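Local coordinates for putative iron binding protein (Bordetella pertussis Tohama I, PDB 1Y9U) that binds ferric iron through tyrosines and, as a periplasmic solute-binding protein, probably serves bacterial iron uptake, at residues Leu23-Lys28 with Leu258-Ser263; Asp57-Val62 with Ile68-Gly73; Lys162-Val167 with Ser313-Lys318; Asn170-Ala175 with Gly188-Ile193. All coordinates share one frame; numbering follows the deposited sequence.

Contact 1: Leu23-Lys28 with Leu258-Ser263; sequences LDAFAK and LEYLVS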
loop_
_atom_site.group_PDB
_atom_site.type_symbol
_atom_site.label_atom_id
_atom_site.label_comp_id
_atom_site.label_asym_id
_atom_site.label_seq_id
_atom_site.Cartn_x
_atom_site.Cartn_y
_atom_site.Cartn_z
ATOM N N LEU A 23 6.763 14.607 -12.130
ATOM C CA LEU A 23 6.260 15.959 -11.959
ATOM C C LEU A 23 6.932 16.936 -12.924
ATOM O O LEU A 23 6.271 17.835 -13.464
ATOM C CB LEU A 23 6.446 16.430 -10.514
ATOM C CG LEU A 23 5.667 15.651 -9.456
ATOM C CD1 LEU A 23 6.003 16.205 -8.087
ATOM C CD2 LEU A 23 4.185 15.725 -9.717
ATOM N N ASP A 24 8.229 16.746 -13.143
ATOM C CA ASP A 24 8.975 17.584 -14.089
ATOM C C ASP A 24 8.473 17.384 -15.512
ATOM O O ASP A 24 8.410 18.345 -16.289
ATOM C CB ASP A 24 10.486 17.302 -14.033
ATOM C CG ASP A 24 11.141 17.842 -12.769
ATOM O OD1 ASP A 24 12.304 17.474 -12.529
ATOM O OD2 ASP A 24 10.575 18.615 -11.974
ATOM N N ALA A 25 8.135 16.148 -15.875
ATOM C CA ALA A 25 7.572 15.897 -17.205
ATOM C C ALA A 25 6.221 16.604 -17.373
ATOM O O ALA A 25 5.961 17.232 -18.402
ATOM C CB ALA A 25 7.435 14.429 -17.448
ATOM N N PHE A 26 5.377 16.546 -16.349
ATOM C CA PHE A 26 4.088 17.232 -16.384
ATOM C C PHE A 26 4.275 18.732 -16.565
ATOM O O PHE A 26 3.577 19.355 -17.356
ATOM C CB PHE A 26 3.284 16.942 -15.119
ATOM C CG PHE A 26 2.020 17.726 -14.989
ATOM C CD1 PHE A 26 0.853 17.272 -15.553
ATOM C CD2 PHE A 26 1.983 18.903 -14.268
ATOM C CE1 PHE A 26 -0.323 17.969 -15.413
ATOM C CE2 PHE A 26 0.814 19.609 -14.130
ATOM C CZ PHE A 26 -0.350 19.137 -14.709
ATOM N N ALA A 27 5.198 19.308 -15.806
ATOM C CA ALA A 27 5.450 20.737 -15.898
ATOM C C ALA A 27 5.981 21.142 -17.268
ATOM O O ALA A 27 5.529 22.136 -17.825
ATOM C CB ALA A 27 6.425 21.163 -14.823
ATOM N N LYS A 28 6.934 20.381 -17.794
ATOM C CA LYS A 28 7.515 20.665 -19.108
ATOM C C LYS A 28 6.438 20.649 -20.193
ATOM O O LYS A 28 6.312 21.583 -20.998
ATOM C CB LYS A 28 8.619 19.652 -19.432
ATOM C CG LYS A 28 9.349 19.896 -20.749
ATOM C CD LYS A 28 10.532 18.950 -20.931
ATOM C CE LYS A 28 11.816 19.469 -20.265
ATOM N NZ LYS A 28 12.958 18.491 -20.368
ATOM N N LEU A 258 -4.023 15.436 -11.236
ATOM C CA LEU A 258 -4.481 14.149 -10.744
ATOM C C LEU A 258 -4.782 13.208 -11.918
ATOM O O LEU A 258 -4.460 12.027 -11.881
ATOM C CB LEU A 258 -5.671 14.357 -9.821
ATOM C CG LEU A 258 -6.280 13.175 -9.090
ATOM C CD1 LEU A 258 -5.236 12.520 -8.244
ATOM C CD2 LEU A 258 -7.444 13.656 -8.243
ATOM N N GLU A 259 -5.367 13.739 -12.988
ATOM C CA GLU A 259 -5.605 12.943 -14.184
ATOM C C GLU A 259 -4.281 12.500 -14.814
ATOM O O GLU A 259 -4.161 11.383 -15.310
ATOM C CB GLU A 259 -6.478 13.724 -15.196
ATOM C CG GLU A 259 -7.903 13.891 -14.704
ATOM C CD GLU A 259 -8.787 14.762 -15.572
ATOM O OE1 GLU A 259 -8.225 15.566 -16.352
ATOM O OE2 GLU A 259 -10.022 14.626 -15.469
ATOM N N TYR A 260 -3.272 13.364 -14.801
ATOM C CA TYR A 260 -1.947 13.000 -15.296
ATOM C C TYR A 260 -1.365 11.827 -14.486
ATOM O O TYR A 260 -0.750 10.922 -15.035
ATOM C CB TYR A 260 -0.993 14.205 -15.233
ATOM C CG TYR A 260 0.448 13.832 -15.412
ATOM C CD1 TYR A 260 0.946 13.487 -16.648
ATOM C CD2 TYR A 260 1.304 13.766 -14.324
ATOM C CE1 TYR A 260 2.260 13.134 -16.816
ATOM C CE2 TYR A 260 2.616 13.418 -14.473
ATOM C CZ TYR A 260 3.104 13.092 -15.720
ATOM O OH TYR A 260 4.428 12.741 -15.886
ATOM N N LEU A 261 -1.587 11.855 -13.184
ATOM C CA LEU A 261 -1.013 10.842 -12.294
ATOM C C LEU A 261 -1.546 9.433 -12.543
ATOM O O LEU A 261 -0.876 8.460 -12.184
ATOM C CB LEU A 261 -1.189 11.225 -10.816
ATOM C CG LEU A 261 -0.331 12.408 -10.339
ATOM C CD1 LEU A 261 -0.764 12.874 -8.970
ATOM C CD2 LEU A 261 1.141 12.090 -10.343
ATOM N N VAL A 262 -2.706 9.312 -13.190
ATOM C CA VAL A 262 -3.233 8.001 -13.627
ATOM C C VAL A 262 -3.048 7.707 -15.119
ATOM O O VAL A 262 -3.488 6.666 -15.601
ATOM C CB VAL A 262 -4.710 7.796 -13.222
ATOM C CG1 VAL A 262 -4.831 7.963 -11.709
ATOM C CG2 VAL A 262 -5.645 8.697 -14.002
ATOM N N SER A 263 -2.356 8.595 -15.837
ATOM C CA SER A 263 -2.003 8.371 -17.233
ATOM C C SER A 263 -0.972 7.248 -17.324
ATOM O O SER A 263 -0.271 6.948 -16.349
ATOM C CB SER A 263 -1.453 9.654 -17.865
ATOM O OG SER A 263 -0.118 9.942 -17.460
#
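Phe-26 and Tyr-260 carry this contact. The CB of Phe-26 sits over one face of the Tyr-260 ring, 3.8 Å from the ring centroid and 18° off the ring normal. This is a CH-pi contact. The Phe-26 ring then runs back toward the root of the tyrosine, and its CD1 lies 3.5 Å from Tyr-260 CG. The same CD1 is 3.6 Å from Tyr-260 CB. Each side chain thus runs toward the backbone from which the other comes. The two rings are tilted obliquely, with their planes at 48°.

Both aromatic groups leave their helices in the same way. CG is anti to the backbone N in Phe-26 (chi1 173°) and likewise in Tyr-260. Tyr-260 therefore reaches across to the other helix. Its OH ends 3.8 Å from Ala-25 CB and makes a weak hydrogen bond to the carbonyl of Leu-22, one turn before Phe-26.

The backbone of Tyr-260 is held as well. Its O accepts from Ser-263 N and from Ser-263 OG, the latter at 2.7 Å, in the carbonyl plane on a lone pair. Ser-263 is the N-cap of helix 264-273, so this bond ties the end of helix 251-261 to the start of the next helix. Phe-26 also packs on Ile-32 and on Val-34 of strand 33-38.

The contact joins helix 20-30 to helix 251-261 beside the central sheet, far from the iron-binding tyrosines. Helices packed beside a mixed sheet in this way are typical of an alpha/beta lobe of a periplasmic binding protein.

Contact 2: Asp57-Val62 with Ile68-Gly73; sequences DVLMTV and IDLVNG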
loop_
_atom_site.group_PDB
_atom_site.type_symbol
_atom_site.label_atom_id
_atom_site.label_comp_id
_atom_site.label_asym_id
_atom_site.label_seq_id
_atom_site.Cartn_x
_atom_site.Cartn_y
_atom_site.Cartn_z
ATOM N N ASP A 57 -3.346 22.224 -3.645
ATOM C CA ASP A 57 -4.233 21.835 -4.736
ATOM C C ASP A 57 -4.557 20.343 -4.715
ATOM O O ASP A 57 -5.713 19.954 -4.836
ATOM C CB ASP A 57 -3.611 22.219 -6.089
ATOM C CG ASP A 57 -3.637 23.705 -6.336
ATOM O OD1 ASP A 57 -4.735 24.272 -6.200
ATOM O OD2 ASP A 57 -2.627 24.335 -6.688
ATOM N N VAL A 58 -3.516 19.525 -4.600
ATOM C CA VAL A 58 -3.636 18.069 -4.581
ATOM C C VAL A 58 -2.920 17.557 -3.331
ATOM O O VAL A 58 -1.820 18.003 -3.027
ATOM C CB VAL A 58 -2.999 17.448 -5.841
ATOM C CG1 VAL A 58 -3.012 15.926 -5.775
ATOM C CG2 VAL A 58 -3.726 17.925 -7.093
ATOM N N LEU A 59 -3.572 16.633 -2.630
ATOM C CA LEU A 59 -3.051 15.995 -1.425
ATOM C C LEU A 59 -2.710 14.559 -1.784
ATOM O O LEU A 59 -3.550 13.862 -2.315
ATOM C CB LEU A 59 -4.113 15.999 -0.340
ATOM C CG LEU A 59 -4.751 17.347 -0.041
ATOM C CD1 LEU A 59 -5.701 17.201 1.125
ATOM C CD2 LEU A 59 -3.680 18.367 0.243
ATOM N N MET A 60 -1.485 14.145 -1.504
ATOM C CA MET A 60 -1.002 12.797 -1.841
ATOM C C MET A 60 -0.454 12.118 -0.578
ATOM O O MET A 60 0.366 12.713 0.140
ATOM C CB MET A 60 0.118 12.909 -2.874
ATOM C CG MET A 60 0.832 11.608 -3.207
ATOM S SD MET A 60 2.153 11.808 -4.410
ATOM C CE MET A 60 1.208 11.861 -5.835
ATOM N N THR A 61 -0.869 10.880 -0.321
ATOM C CA THR A 61 -0.378 10.152 0.847
ATOM C C THR A 61 -0.445 8.649 0.629
ATOM O O THR A 61 -0.786 8.173 -0.468
ATOM C CB THR A 61 -1.165 10.650 2.098
ATOM O OG1 THR A 61 -0.542 10.188 3.313
ATOM C CG2 THR A 61 -2.559 10.115 2.137
ATOM N N VAL A 62 -0.088 7.904 1.671
ATOM C CA VAL A 62 -0.099 6.451 1.652
ATOM C C VAL A 62 -1.023 5.968 2.763
ATOM O O VAL A 62 -1.104 6.610 3.812
ATOM C CB VAL A 62 1.336 5.927 1.836
ATOM C CG1 VAL A 62 1.393 4.409 1.814
ATOM C CG2 VAL A 62 2.256 6.510 0.762
ATOM N N ILE A 68 -8.870 8.514 3.888
ATOM C CA ILE A 68 -10.210 8.690 4.439
ATOM C C ILE A 68 -10.189 9.722 5.555
ATOM O O ILE A 68 -11.125 10.498 5.688
ATOM C CB ILE A 68 -10.785 7.331 4.904
ATOM C CG1 ILE A 68 -10.898 6.396 3.689
ATOM C CG2 ILE A 68 -12.110 7.516 5.679
ATOM C CD1 ILE A 68 -12.240 5.853 3.355
ATOM N N ASP A 69 -9.108 9.767 6.328
ATOM C CA ASP A 69 -8.975 10.780 7.370
ATOM C C ASP A 69 -8.980 12.189 6.774
ATOM O O ASP A 69 -9.531 13.114 7.375
ATOM C CB ASP A 69 -7.712 10.558 8.206
ATOM C CG ASP A 69 -7.864 9.427 9.215
ATOM O OD1 ASP A 69 -6.872 9.147 9.916
ATOM O OD2 ASP A 69 -8.905 8.755 9.354
ATOM N N LEU A 70 -8.365 12.370 5.603
ATOM C CA LEU A 70 -8.403 13.676 4.935
ATOM C C LEU A 70 -9.828 14.035 4.530
ATOM O O LEU A 70 -10.266 15.173 4.720
ATOM C CB LEU A 70 -7.514 13.700 3.688
ATOM C CG LEU A 70 -6.020 13.490 3.901
ATOM C CD1 LEU A 70 -5.303 13.326 2.571
ATOM C CD2 LEU A 70 -5.410 14.625 4.709
ATOM N N VAL A 71 -10.559 13.064 3.996
ATOM C CA VAL A 71 -11.927 13.283 3.525
ATOM C C VAL A 71 -12.821 13.612 4.718
ATOM O O VAL A 71 -13.533 14.624 4.716
ATOM C CB VAL A 71 -12.452 12.071 2.724
ATOM C CG1 VAL A 71 -13.919 12.257 2.347
ATOM C CG2 VAL A 71 -11.598 11.888 1.471
ATOM N N ASN A 72 -12.750 12.774 5.746
ATOM C CA ASN A 72 -13.542 12.977 6.956
ATOM C C ASN A 72 -13.139 14.247 7.708
ATOM O O ASN A 72 -13.975 14.863 8.392
ATOM C CB ASN A 72 -13.445 11.762 7.884
ATOM C CG ASN A 72 -14.181 10.551 7.352
ATOM O OD1 ASN A 72 -13.962 9.431 7.820
ATOM N ND2 ASN A 72 -15.048 10.756 6.364
ATOM N N GLY A 73 -11.880 14.657 7.565
ATOM C CA GLY A 73 -11.368 15.861 8.194
ATOM C C GLY A 73 -11.703 17.170 7.488
ATOM O O GLY A 73 -11.313 18.245 7.968
#
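Strand 58-62 and helix 64-72 follow one another directly in the chain, and this contact is where the helix folds back onto the strand. It belongs to the alpha/beta lobe of a periplasmic binding protein, with helices covering the sheet. Strand 58-62 runs parallel to strand 7-12 and antiparallel to strand 237-245.

Leu-70 is the residue of the helix that meets the strand. Its CD1 methyl does all the touching. It lies 4.1 Å from Leu-59 CB and 4.2 Å from Leu-59 CD1. It is also 4.2 Å from Thr-61 CG2, the methyl of the threonine. Leu-59 and Thr-61 are two apart on the strand, so both point to the same side of the sheet. CD1 of Leu-70 thus spans the two of them. The two leucine side chains cross obliquely. In Leu-70 CG stands anti to the carbonyl carbon (chi1 -63°), and with chi2 extended at 171° the CD1 branch is carried out to the strand.

Leu-43 and Leu-44 of helix 43-50 pack on Leu-70. Val-47 of the same helix, with Val-75 and Tyr-11, packs on Leu-59. The hydroxyl of Thr-61 has its own partner, for its OG1 is hydrogen-bonded to Thr-13 OG1. The threonine therefore gives its methyl to the helix and its oxygen to the residue just after strand 7-12, its parallel neighbour.

All three touching residues are buried, and they meet through carbon atoms at ordinary van der Waals distances. The contact is therefore one of apolar burial, without directional bonds between strand and helix.

Contact 3: Lys162-Val167 with Ser313-Lys318; sequences KWLRGV and SELVDK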
loop_
_atom_site.group_PDB
_atom_site.type_symbol
_atom_site.label_atom_id
_atom_site.label_comp_id
_atom_site.label_asym_id
_atom_site.label_seq_id
_atom_site.Cartn_x
_atom_site.Cartn_y
_atom_site.Cartn_z
ATOM N N LYS A 162 -9.462 -16.192 15.711
ATOM C CA LYS A 162 -8.894 -17.530 15.685
ATOM C C LYS A 162 -7.652 -17.561 14.802
ATOM O O LYS A 162 -6.666 -18.174 15.161
ATOM C CB LYS A 162 -9.938 -18.543 15.200
ATOM C CG LYS A 162 -9.402 -19.924 14.863
ATOM C CD LYS A 162 -10.536 -20.959 14.763
ATOM C CE LYS A 162 -10.003 -22.320 15.084
ATOM N NZ LYS A 162 -10.097 -22.673 16.537
ATOM N N TRP A 163 -7.710 -16.880 13.653
ATOM C CA TRP A 163 -6.541 -16.748 12.785
ATOM C C TRP A 163 -5.389 -16.084 13.513
ATOM O O TRP A 163 -4.274 -16.581 13.491
ATOM C CB TRP A 163 -6.916 -15.955 11.541
ATOM C CG TRP A 163 -5.814 -15.844 10.534
ATOM C CD1 TRP A 163 -5.434 -16.799 9.665
ATOM C CD2 TRP A 163 -4.935 -14.729 10.328
ATOM N NE1 TRP A 163 -4.382 -16.362 8.900
ATOM C CE2 TRP A 163 -4.066 -15.081 9.276
ATOM C CE3 TRP A 163 -4.828 -13.458 10.900
ATOM C CZ2 TRP A 163 -3.090 -14.207 8.785
ATOM C CZ3 TRP A 163 -3.847 -12.596 10.423
ATOM C CH2 TRP A 163 -3.003 -12.979 9.371
ATOM N N LEU A 164 -5.649 -14.961 14.164
ATOM C CA LEU A 164 -4.610 -14.255 14.906
ATOM C C LEU A 164 -3.955 -15.129 15.964
ATOM O O LEU A 164 -2.734 -15.133 16.103
ATOM C CB LEU A 164 -5.149 -12.974 15.544
ATOM C CG LEU A 164 -5.383 -11.817 14.565
ATOM C CD1 LEU A 164 -6.237 -10.755 15.221
ATOM C CD2 LEU A 164 -4.033 -11.255 14.068
ATOM N N ARG A 165 -4.762 -15.866 16.727
ATOM C CA ARG A 165 -4.219 -16.737 17.767
ATOM C C ARG A 165 -3.365 -17.872 17.155
ATOM O O ARG A 165 -2.315 -18.203 17.686
ATOM C CB ARG A 165 -5.335 -17.326 18.613
ATOM C CG ARG A 165 -5.999 -16.362 19.534
ATOM C CD ARG A 165 -7.001 -17.070 20.471
ATOM N NE ARG A 165 -7.864 -16.106 21.119
ATOM C CZ ARG A 165 -7.492 -15.347 22.135
ATOM N NH1 ARG A 165 -6.291 -15.468 22.683
ATOM N NH2 ARG A 165 -8.326 -14.452 22.639
ATOM N N GLY A 166 -3.789 -18.417 16.023
ATOM C CA GLY A 166 -3.065 -19.490 15.373
ATOM C C GLY A 166 -1.750 -18.992 14.775
ATOM O O GLY A 166 -0.737 -19.666 14.826
ATOM N N VAL A 167 -1.779 -17.795 14.182
ATOM C CA VAL A 167 -0.569 -17.203 13.625
ATOM C C VAL A 167 0.415 -16.862 14.735
ATOM O O VAL A 167 1.607 -17.217 14.658
ATOM C CB VAL A 167 -0.891 -15.969 12.782
ATOM C CG1 VAL A 167 0.384 -15.201 12.372
ATOM C CG2 VAL A 167 -1.657 -16.373 11.550
ATOM N N SER A 313 -7.214 -3.526 15.304
ATOM C CA SER A 313 -6.174 -3.209 16.258
ATOM C C SER A 313 -6.528 -3.759 17.649
ATOM O O SER A 313 -5.674 -4.267 18.393
ATOM C CB SER A 313 -5.941 -1.695 16.351
ATOM O OG SER A 313 -4.995 -1.366 17.342
ATOM N N GLU A 314 -7.800 -3.635 17.999
ATOM C CA GLU A 314 -8.242 -4.100 19.309
ATOM C C GLU A 314 -8.183 -5.625 19.375
ATOM O O GLU A 314 -7.850 -6.170 20.437
ATOM C CB GLU A 314 -9.601 -3.488 19.678
ATOM C CG GLU A 314 -9.421 -2.015 20.037
ATOM C CD GLU A 314 -10.687 -1.162 20.071
ATOM O OE1 GLU A 314 -11.807 -1.682 19.874
ATOM O OE2 GLU A 314 -10.536 0.061 20.310
ATOM N N LEU A 315 -8.456 -6.316 18.265
ATOM C CA LEU A 315 -8.344 -7.781 18.236
ATOM C C LEU A 315 -6.879 -8.221 18.381
ATOM O O LEU A 315 -6.557 -9.167 19.087
ATOM C CB LEU A 315 -8.929 -8.369 16.955
ATOM C CG LEU A 315 -10.371 -8.835 16.867
ATOM C CD1 LEU A 315 -10.549 -9.569 15.559
ATOM C CD2 LEU A 315 -10.787 -9.714 18.048
ATOM N N VAL A 316 -5.973 -7.542 17.700
ATOM C CA VAL A 316 -4.561 -7.834 17.819
ATOM C C VAL A 316 -4.108 -7.726 19.278
ATOM O O VAL A 316 -3.382 -8.588 19.781
ATOM C CB VAL A 316 -3.749 -6.898 16.879
ATOM C CG1 VAL A 316 -2.251 -6.938 17.203
ATOM C CG2 VAL A 316 -3.994 -7.245 15.403
ATOM N N ASP A 317 -4.588 -6.695 19.970
ATOM C CA ASP A 317 -4.255 -6.502 21.381
ATOM C C ASP A 317 -4.898 -7.562 22.291
ATOM O O ASP A 317 -4.238 -8.053 23.217
ATOM C CB ASP A 317 -4.648 -5.106 21.846
ATOM C CG ASP A 317 -3.962 -4.712 23.103
ATOM O OD1 ASP A 317 -2.705 -4.707 23.151
ATOM O OD2 ASP A 317 -4.613 -4.371 24.101
ATOM N N LYS A 318 -6.136 -7.940 21.983
ATOM C CA LYS A 318 -6.861 -8.964 22.744
ATOM C C LYS A 318 -6.072 -10.253 22.803
ATOM O O LYS A 318 -5.950 -10.879 23.846
ATOM C CB LYS A 318 -8.225 -9.232 22.100
ATOM C CG LYS A 318 -9.093 -10.280 22.839
ATOM C CD LYS A 318 -10.376 -10.605 22.103
ATOM C CE LYS A 318 -11.268 -11.528 22.939
ATOM N NZ LYS A 318 -12.465 -11.929 22.194
HETATM O O HOH W 1 -5.425 -13.558 24.780
#
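Leu-164 meets the helix of Leu-315 and Val-316 with a single methyl. Its CD1 lies 4.0 Å from Leu-315 CB and 4.2 Å from Val-316 CG2. The same methyl is 4.1 Å from Val-316 N, so it rests on the backbone as well as on the side chains. CG is anti to the carbonyl carbon (chi1 -75°) and chi2 is extended, which brings CD1 across to the other helix. The Leu-164 and Leu-315 side chains cross at about a right angle. Val-148 of helix 142-155 packs on Leu-164, and Ile-152 of that helix packs on Leu-315.

Arg-165 comes next and works at the outer side of the contact. From CG to NE its chain is extended. Its NH2 lies 4.2 Å from Lys-318 CE, which approaches the edge of the guanidinium near its plane. NH1 donates to a water at 3.0 Å, in the guanidinium plane. That water in turn donates to Lys-318 O at 2.9 Å, and so bridges the side chain to the end of helix 303-318.

The axes of the two short helical segments are 9.8 Å apart and cross at -45°. The contact joins helix 157-170 to helix 303-318, the last helix of the chain.

Arg-165 NH2 and Lys-318 NZ are 4.9 Å apart. Glu-161 forms a salt bridge to each, with OE1 to Arg-165 and OE2 to Lys-318. One carboxylate thus serves both cations and would probably offset their like charge. An apolar centre and a charged, hydrated rim hold the two helices together.

Contact 4: Asn170-Ala175 with Gly188-Ile193; sequences NLARKA and GGICDI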
loop_
_atom_site.group_PDB
_atom_site.type_symbol
_atom_site.label_atom_id
_atom_site.label_comp_id
_atom_site.label_asym_id
_atom_site.label_seq_id
_atom_site.Cartn_x
_atom_site.Cartn_y
_atom_site.Cartn_z
ATOM N N ASN A 170 2.276 -19.748 15.829
ATOM C CA ASN A 170 3.197 -20.240 14.807
ATOM C C ASN A 170 4.473 -19.402 14.651
ATOM O O ASN A 170 5.368 -19.799 13.909
ATOM C CB ASN A 170 2.520 -20.294 13.433
ATOM C CG ASN A 170 1.555 -21.459 13.268
ATOM O OD1 ASN A 170 0.729 -21.478 12.342
ATOM N ND2 ASN A 170 1.680 -22.446 14.131
ATOM N N LEU A 171 4.565 -18.256 15.328
ATOM C CA LEU A 171 5.718 -17.392 15.119
ATOM C C LEU A 171 7.013 -18.026 15.562
ATOM O O LEU A 171 7.107 -18.632 16.624
ATOM C CB LEU A 171 5.520 -16.021 15.770
ATOM C CG LEU A 171 4.300 -15.229 15.267
ATOM C CD1 LEU A 171 4.263 -13.865 15.921
ATOM C CD2 LEU A 171 4.267 -15.122 13.748
ATOM N N ALA A 172 8.048 -17.852 14.733
ATOM C CA ALA A 172 9.390 -18.338 15.031
ATOM C C ALA A 172 10.114 -17.444 16.011
ATOM O O ALA A 172 11.042 -17.881 16.677
ATOM C CB ALA A 172 10.198 -18.426 13.734
ATOM N N ARG A 173 9.717 -16.183 16.061
ATOM C CA ARG A 173 10.298 -15.207 16.964
ATOM C C ARG A 173 9.234 -14.121 17.158
ATOM O O ARG A 173 8.196 -14.132 16.499
ATOM C CB ARG A 173 11.661 -14.669 16.457
ATOM C CG ARG A 173 11.812 -14.437 14.958
ATOM C CD ARG A 173 11.102 -13.235 14.488
ATOM N NE ARG A 173 11.557 -12.743 13.185
ATOM C CZ ARG A 173 10.985 -11.717 12.575
ATOM N NH1 ARG A 173 9.948 -11.114 13.152
ATOM N NH2 ARG A 173 11.436 -11.291 11.405
ATOM N N LYS A 174 9.469 -13.194 18.067
ATOM C CA LYS A 174 8.441 -12.245 18.429
ATOM C C LYS A 174 8.141 -11.344 17.224
ATOM O O LYS A 174 8.998 -11.086 16.362
ATOM C CB LYS A 174 8.855 -11.469 19.696
ATOM C CG LYS A 174 8.613 -9.985 19.747
ATOM C CD LYS A 174 9.904 -9.234 20.089
ATOM C CE LYS A 174 9.708 -7.797 20.573
ATOM N NZ LYS A 174 10.937 -6.972 20.362
ATOM N N ALA A 175 6.888 -10.916 17.149
ATOM C CA ALA A 175 6.429 -10.015 16.110
ATOM C C ALA A 175 7.066 -8.653 16.339
ATOM O O ALA A 175 6.628 -7.870 17.195
ATOM C CB ALA A 175 4.924 -9.943 16.128
ATOM N N GLY A 188 18.278 -16.901 7.057
ATOM C CA GLY A 188 18.950 -17.395 8.239
ATOM C C GLY A 188 18.376 -18.708 8.753
ATOM O O GLY A 188 18.926 -19.260 9.711
ATOM N N GLY A 189 17.306 -19.221 8.153
ATOM C CA GLY A 189 16.750 -20.505 8.546
ATOM C C GLY A 189 15.850 -20.474 9.766
ATOM O O GLY A 189 15.443 -21.552 10.213
ATOM N N ILE A 190 15.589 -19.287 10.303
ATOM C CA ILE A 190 14.713 -19.051 11.467
ATOM C C ILE A 190 13.251 -19.332 11.140
ATOM O O ILE A 190 12.506 -19.872 11.973
ATOM C CB ILE A 190 14.903 -17.573 11.949
ATOM C CG1 ILE A 190 16.298 -17.420 12.564
ATOM C CG2 ILE A 190 13.802 -17.106 12.895
ATOM C CD1 ILE A 190 16.666 -15.997 12.808
ATOM N N CYS A 191 12.839 -18.962 9.934
ATOM C CA CYS A 191 11.496 -19.235 9.453
ATOM C C CYS A 191 11.526 -19.641 7.990
ATOM O O CYS A 191 12.533 -19.456 7.301
ATOM C CB CYS A 191 10.575 -18.023 9.651
ATOM S SG CYS A 191 11.265 -16.466 9.057
ATOM N N ASP A 192 10.442 -20.234 7.515
ATOM C CA ASP A 192 10.302 -20.638 6.121
ATOM C C ASP A 192 9.431 -19.682 5.309
ATOM O O ASP A 192 9.581 -19.589 4.108
ATOM C CB ASP A 192 9.722 -22.058 6.018
ATOM C CG ASP A 192 10.693 -23.111 6.487
ATOM O OD1 ASP A 192 11.918 -22.853 6.497
ATOM O OD2 ASP A 192 10.280 -24.217 6.871
ATOM N N ILE A 193 8.478 -19.036 5.973
ATOM C CA ILE A 193 7.526 -18.144 5.323
ATOM C C ILE A 193 7.235 -16.955 6.228
ATOM O O ILE A 193 7.494 -16.987 7.422
ATOM C CB ILE A 193 6.180 -18.864 4.969
ATOM C CG1 ILE A 193 5.400 -19.261 6.236
ATOM C CG2 ILE A 193 6.420 -20.067 4.079
ATOM C CD1 ILE A 193 4.069 -19.959 5.914
#
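Arg-173 CG stands between the backbone N and the carbonyl carbon (chi1 38°), and the chain bends at chi2 (75°). Ile-190 has CG2 anti to its backbone N, beside the carbonyl carbon. Together these torsions put Arg-173 CG and Ile-190 CG2 3.9 Å apart. The two side chains cross at about a right angle.

The contact joins the loops on either side of helix 179-187, next to the disulfide between Cys-191 and Cys-135. Gly-189 ends that helix in a Schellman motif with positive phi. The chain then passes through Ile-190 and Cys-191 into strand 193-197.

Ala-172 is the other residue that meets the 188-193 loop. Its CB lies 3.9 Å from Ile-190 CG2, so the CG2 methyl of Ile-190 touches both Ala-172 and Arg-173. Ala-172 CB is also 4.1 Å from Cys-191 CB. Ala-172 is hydrogen-bonded through its backbone to Val-134 of strand 134-135. Cys-135, the disulfide partner, follows Val-134 in that strand, so both segments are tied to the same short strand.

The charged end of Arg-173 turns to other partners. Its NE forms a salt bridge with Asp-185 of helix 179-187, and NH1 makes weak bonds to Lys-174 O and Ala-176 O. The aliphatic part of the arginine is thus used for packing and its guanidinium for polar bonds. The nearest approach of the two segments is from Ala-172 CB to Ile-190 O, at 3.2 Å.

Overall arrangement
The four contacts lie in two groups. Contacts 1 and 2 have centres 19 Å apart and touch through Leu-261 CD1 and Met-60 CE, 3.8 Å apart. Contacts 3 and 4 have centres 18 Å apart and share the chain around helix 157-170, which leads into the loop of contact 4. The groups do not touch. Contacts 2 and 3 come nearest, about 13 Å between nearest atoms, while contacts 1 and 4 lie about 43 Å apart between centres. Along the chain, contact 2 closes before contacts 3 and 4 open, and contact 1 spans contacts 2 and 4 and alternates with contact 3. This fits a two-lobed binding protein whose chain passes between lobes more than once.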